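Local coordinates for probable WRKY transcription factor 52 (PDB 4C6S), which acts in plant immunity as a disease resistance protein and W-box-binding transcription factor, pairing with RPS4 to recognise the bacterial effectors AvrRps4 and PopP2, at the interface of chains A and B. Residues are numbered along the deposited sequence; one frame, centred on the assembly and turned at random. Chains: chain A/B, Probable WRKY transcription factor 52.

Contact 1 and contact 2 are adjoining patches of one two-fold symmetric interface between two TIR domains. The centres of their C-alpha atoms lie about 5 Å apart. They share A:Cys126, A:Ser127 and B:Tyr18. Contact 1 is the more polar of the two: the start of helix 128-143 of chain A meets helix 20-30 of chain B. Contact 2 packs the loop leading into helix 128-143 on the B:Tyr18 ring. B:Tyr18 gives its carbonyl to contact 1 and its ring to contact 2. By the two-fold, each chain offers both its helix 20-30 and its helix 128-143 to the TIR dimer.

Contact 1: the interface of chains A and B. Residues chain A 126-129; chain B 18-19, 22-23.
A:Asp128 and A:Ser129 open helix 128-143 and dock on B:Tyr18 and on B:Ser22 and B:His23, the SH motif of plant TIR domains. The backbone N of A:Asp128 donates to B:Tyr18 O at 2.7 Å, nearly straight (170° at H). A:Ser129 N reaches the hydroxyl B:Ser22 OG at 3.2 Å, in a more bent bond. B:Ser22 OG in turn donates to B:Ser19 O at 2.8 Å, in the carbonyl plane on a lone pair. This bond probably orients the hydroxyl to accept from A:Ser129 N. B:Ser22 OG also lies over the centre of one B:His23 ring face. The chain A backbone crosses that same face, with A:Ser129 N 3.7 Å from B:His23 CE1. A:Asp128 CB is 3.5 Å from B:His23 NE2, displaced from the ring plane toward this face. With CG anti to its carbonyl carbon (chi1 -74°), A:Asp128 swings its carboxylate along B:Ser19, and A:Asp128 OD2 is 3.4 Å from B:Ser19 CB. There water 1 bridges it to B:His23 NE2, at the imidazole edge in the ring plane. A:Ser127 CB packs alongside B:Ser22 CB at 3.5 Å. A:Ser127 OG is hydrogen-bonded to A:Ser129 OG within chain A, and water 2 links the latter to B:Ser22 O. This surface of helices 20-30 and 128-143 is the family's TIR dimer interface, serving the homo- and heterodimerization of RRS1.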
ATOM      1  N   CYS A 126      10.606  -5.796  -4.782  1.00 40.28           N
ATOM      2  CA  CYS A 126      10.279  -6.307  -3.454  1.00 40.37           C
ATOM      3  C   CYS A 126       8.991  -5.630  -3.032  1.00 36.59           C
ATOM      4  O   CYS A 126       8.886  -4.397  -3.092  1.00 33.44           O
ATOM      5  CB  CYS A 126      11.368  -5.969  -2.439  1.00 37.33           C
ATOM      6  SG  CYS A 126      10.938  -6.335  -0.701  1.00 54.91           S
ATOM      7  N   SER A 127       8.017  -6.430  -2.610  1.00 29.81           N
ATOM      8  CA  SER A 127       6.682  -5.908  -2.345  1.00 26.42           C
ATOM      9  C   SER A 127       6.648  -4.975  -1.131  1.00 25.82           C
ATOM     10  O   SER A 127       7.390  -5.153  -0.133  1.00 21.16           O
ATOM     11  CB  SER A 127       5.683  -7.044  -2.198  1.00 31.38           C
ATOM     12  OG  SER A 127       5.618  -7.494  -0.871  1.00 31.84           O
ATOM     13  N   ASP A 128       5.798  -3.956  -1.216  1.00 19.43           N
ATOM     14  CA  ASP A 128       5.623  -3.045  -0.087  1.00 17.55           C
ATOM     15  C   ASP A 128       5.037  -3.770   1.115  1.00 19.33           C
ATOM     16  O   ASP A 128       5.241  -3.355   2.248  1.00 21.72           O
ATOM     17  CB  ASP A 128       4.714  -1.861  -0.460  1.00 18.30           C
ATOM     18  CG  ASP A 128       5.392  -0.854  -1.365  1.00 21.61           C
ATOM     19  OD1 ASP A 128       6.613  -0.974  -1.564  1.00 26.79           O
ATOM     20  OD2 ASP A 128       4.703   0.063  -1.875  1.00 24.26           O
ATOM     21  N   SER A 129       4.292  -4.847   0.881  1.00 18.86           N
ATOM     22  CA  SER A 129       3.710  -5.576   1.994  1.00 17.45           C
ATOM     23  C   SER A 129       4.833  -6.220   2.795  1.00 22.40           C
ATOM     24  O   SER A 129       4.774  -6.276   4.022  1.00 23.91           O
ATOM     25  CB  SER A 129       2.692  -6.627   1.538  1.00 28.66           C
ATOM     26  OG  SER A 129       3.285  -7.568   0.665  1.00 31.46           O
TER
ATOM     27  N   TYR B  18       3.527  -4.277  -6.937  1.00 20.55           N
ATOM     28  CA  TYR B  18       4.360  -4.426  -5.738  1.00 20.76           C
ATOM     29  C   TYR B  18       3.979  -3.430  -4.648  1.00 20.08           C
ATOM     30  O   TYR B  18       4.613  -3.389  -3.585  1.00 25.94           O
ATOM     31  CB  TYR B  18       5.834  -4.282  -6.098  1.00 23.53           C
ATOM     32  CG  TYR B  18       6.336  -5.402  -6.970  1.00 32.11           C
ATOM     33  CD1 TYR B  18       6.497  -6.674  -6.452  1.00 35.94           C
ATOM     34  CD2 TYR B  18       6.604  -5.196  -8.320  1.00 35.99           C
ATOM     35  CE1 TYR B  18       6.944  -7.717  -7.243  1.00 41.57           C
ATOM     36  CE2 TYR B  18       7.058  -6.236  -9.123  1.00 39.88           C
ATOM     37  CZ  TYR B  18       7.221  -7.491  -8.575  1.00 41.61           C
ATOM     38  OH  TYR B  18       7.668  -8.535  -9.355  1.00 46.58           O
ATOM     39  N   SER B  19       2.963  -2.623  -4.924  1.00 19.07           N
ATOM     40  CA  SER B  19       2.476  -1.662  -3.945  1.00 18.79           C
ATOM     41  C   SER B  19       1.082  -2.081  -3.495  1.00 20.93           C
ATOM     42  O   SER B  19       0.958  -3.060  -2.784  1.00 20.49           O
ATOM     43  CB  SER B  19       2.548  -0.227  -4.486  1.00 24.59           C
ATOM     44  OG  SER B  19       1.841  -0.126  -5.709  1.00 22.09           O
ATOM     45  N   SER B  22       0.046  -5.803  -3.511  1.00 17.20           N
ATOM     46  CA  SER B  22       0.763  -6.701  -2.600  1.00 19.74           C
ATOM     47  C   SER B  22       0.050  -6.682  -1.239  1.00 17.61           C
ATOM     48  O   SER B  22      -0.011  -7.698  -0.543  1.00 20.31           O
ATOM     49  CB  SER B  22       2.246  -6.331  -2.470  1.00 23.00           C
ATOM     50  OG  SER B  22       2.440  -5.172  -1.679  1.00 20.84           O
ATOM     51  N   HIS B  23      -0.504  -5.533  -0.875  1.00 17.04           N
ATOM     52  CA  HIS B  23      -1.231  -5.440   0.386  1.00 19.24           C
ATOM     53  C   HIS B  23      -2.543  -6.185   0.286  1.00 22.10           C
ATOM     54  O   HIS B  23      -2.973  -6.817   1.255  1.00 18.00           O
ATOM     55  CB  HIS B  23      -1.487  -3.982   0.782  1.00 17.87           C
ATOM     56  CG  HIS B  23      -0.239  -3.177   0.922  1.00 19.49           C
ATOM     57  ND1 HIS B  23       0.654  -3.350   1.954  1.00 18.98           N
ATOM     58  CD2 HIS B  23       0.268  -2.180   0.150  1.00 19.73           C
ATOM     59  CE1 HIS B  23       1.656  -2.495   1.820  1.00 18.20           C
ATOM     60  NE2 HIS B  23       1.433  -1.768   0.732  1.00 16.85           N
TER
HETATM   61  O   HOH W   1       2.354   0.390  -0.602  1.00 22.29           O
HETATM   62  O   HOH W   2       1.901  -9.918  -0.872  1.00 35.45           O

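Contact 2: the interface of chains A and B. Residues chain A 125-127; chain B 18.
With chi1 of -62°, A:Glu125 holds CG anti to its carbonyl carbon, and the chain runs on extended, which lays CG and the atoms beyond it over the B:Tyr18 ring. The A:Glu125 backbone, in the left-handed helical region, sets CA and CB above the same ring. B:Tyr18 places its own CG likewise, and its second torsion of -71° turns a ring face toward the chain A loop. Both residues belong to the TIR domain, and the loop leads into helix 128-143. A:Glu125 CA sits over the centre of the B:Tyr18 ring, 3.9 Å from its centroid, in a CH-pi contact. From there the side chain passes obliquely toward the phenol end. A:Glu125 CB is 3.8 Å from B:Tyr18 CZ, the carbon that bears the hydroxyl. The next methylene, A:Glu125 CG, lies 3.8 Å from the ring carbon B:Tyr18 CE2. The aliphatic part of the glutamate thus covers the same face as its CA. The carboxylate is not stacked on the ring, as the two planes are 39° apart. A:Glu125 OE1 is 3.9 Å from the phenol B:Tyr18 OH, which is proximity and not a bond. The backbone carbonyl crosses to the opposite side of the ring, where A:Glu125 O is 3.7 Å from B:Tyr18 CE1. Main chain and side chain therefore spread over different parts of the aromatic group.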
ATOM      1  N   GLU A 125      11.474  -4.613  -7.179  1.00 39.98           N
ATOM      2  CA  GLU A 125      10.570  -5.759  -7.213  1.00 44.47           C
ATOM      3  C   GLU A 125      10.499  -6.530  -5.892  1.00 47.10           C
ATOM      4  O   GLU A 125      10.375  -7.755  -5.889  1.00 49.48           O
ATOM      5  CB  GLU A 125      10.916  -6.676  -8.389  1.00 48.57           C
ATOM      6  CG  GLU A 125      10.765  -5.975  -9.733  1.00 44.89           C
ATOM      7  CD  GLU A 125      11.425  -6.730 -10.869  1.00 60.71           C
ATOM      8  OE1 GLU A 125      11.113  -7.925 -11.048  1.00 65.43           O
ATOM      9  OE2 GLU A 125      12.258  -6.125 -11.576  1.00 67.59           O
ATOM     10  N   CYS A 126      10.606  -5.796  -4.782  1.00 40.28           N
ATOM     11  CA  CYS A 126      10.279  -6.307  -3.454  1.00 40.37           C
ATOM     12  C   CYS A 126       8.991  -5.630  -3.032  1.00 36.59           C
ATOM     13  O   CYS A 126       8.886  -4.397  -3.092  1.00 33.44           O
ATOM     14  CB  CYS A 126      11.368  -5.969  -2.439  1.00 37.33           C
ATOM     15  SG  CYS A 126      10.938  -6.335  -0.701  1.00 54.91           S
ATOM     16  N   SER A 127       8.017  -6.430  -2.610  1.00 29.81           N
ATOM     17  CA  SER A 127       6.682  -5.908  -2.345  1.00 26.42           C
ATOM     18  C   SER A 127       6.648  -4.975  -1.131  1.00 25.82           C
ATOM     19  O   SER A 127       7.390  -5.153  -0.133  1.00 21.16           O
ATOM     20  CB  SER A 127       5.683  -7.044  -2.198  1.00 31.38           C
ATOM     21  OG  SER A 127       5.618  -7.494  -0.871  1.00 31.84           O
TER
ATOM     22  N   TYR B  18       3.527  -4.277  -6.937  1.00 20.55           N
ATOM     23  CA  TYR B  18       4.360  -4.426  -5.738  1.00 20.76           C
ATOM     24  C   TYR B  18       3.979  -3.430  -4.648  1.00 20.08           C
ATOM     25  O   TYR B  18       4.613  -3.389  -3.585  1.00 25.94           O
ATOM     26  CB  TYR B  18       5.834  -4.282  -6.098  1.00 23.53           C
ATOM     27  CG  TYR B  18       6.336  -5.402  -6.970  1.00 32.11           C
ATOM     28  CD1 TYR B  18       6.497  -6.674  -6.452  1.00 35.94           C
ATOM     29  CD2 TYR B  18       6.604  -5.196  -8.320  1.00 35.99           C
ATOM     30  CE1 TYR B  18       6.944  -7.717  -7.243  1.00 41.57           C
ATOM     31  CE2 TYR B  18       7.058  -6.236  -9.123  1.00 39.88           C
ATOM     32  CZ  TYR B  18       7.221  -7.491  -8.575  1.00 41.61           C
ATOM     33  OH  TYR B  18       7.668  -8.535  -9.355  1.00 46.58           O
TER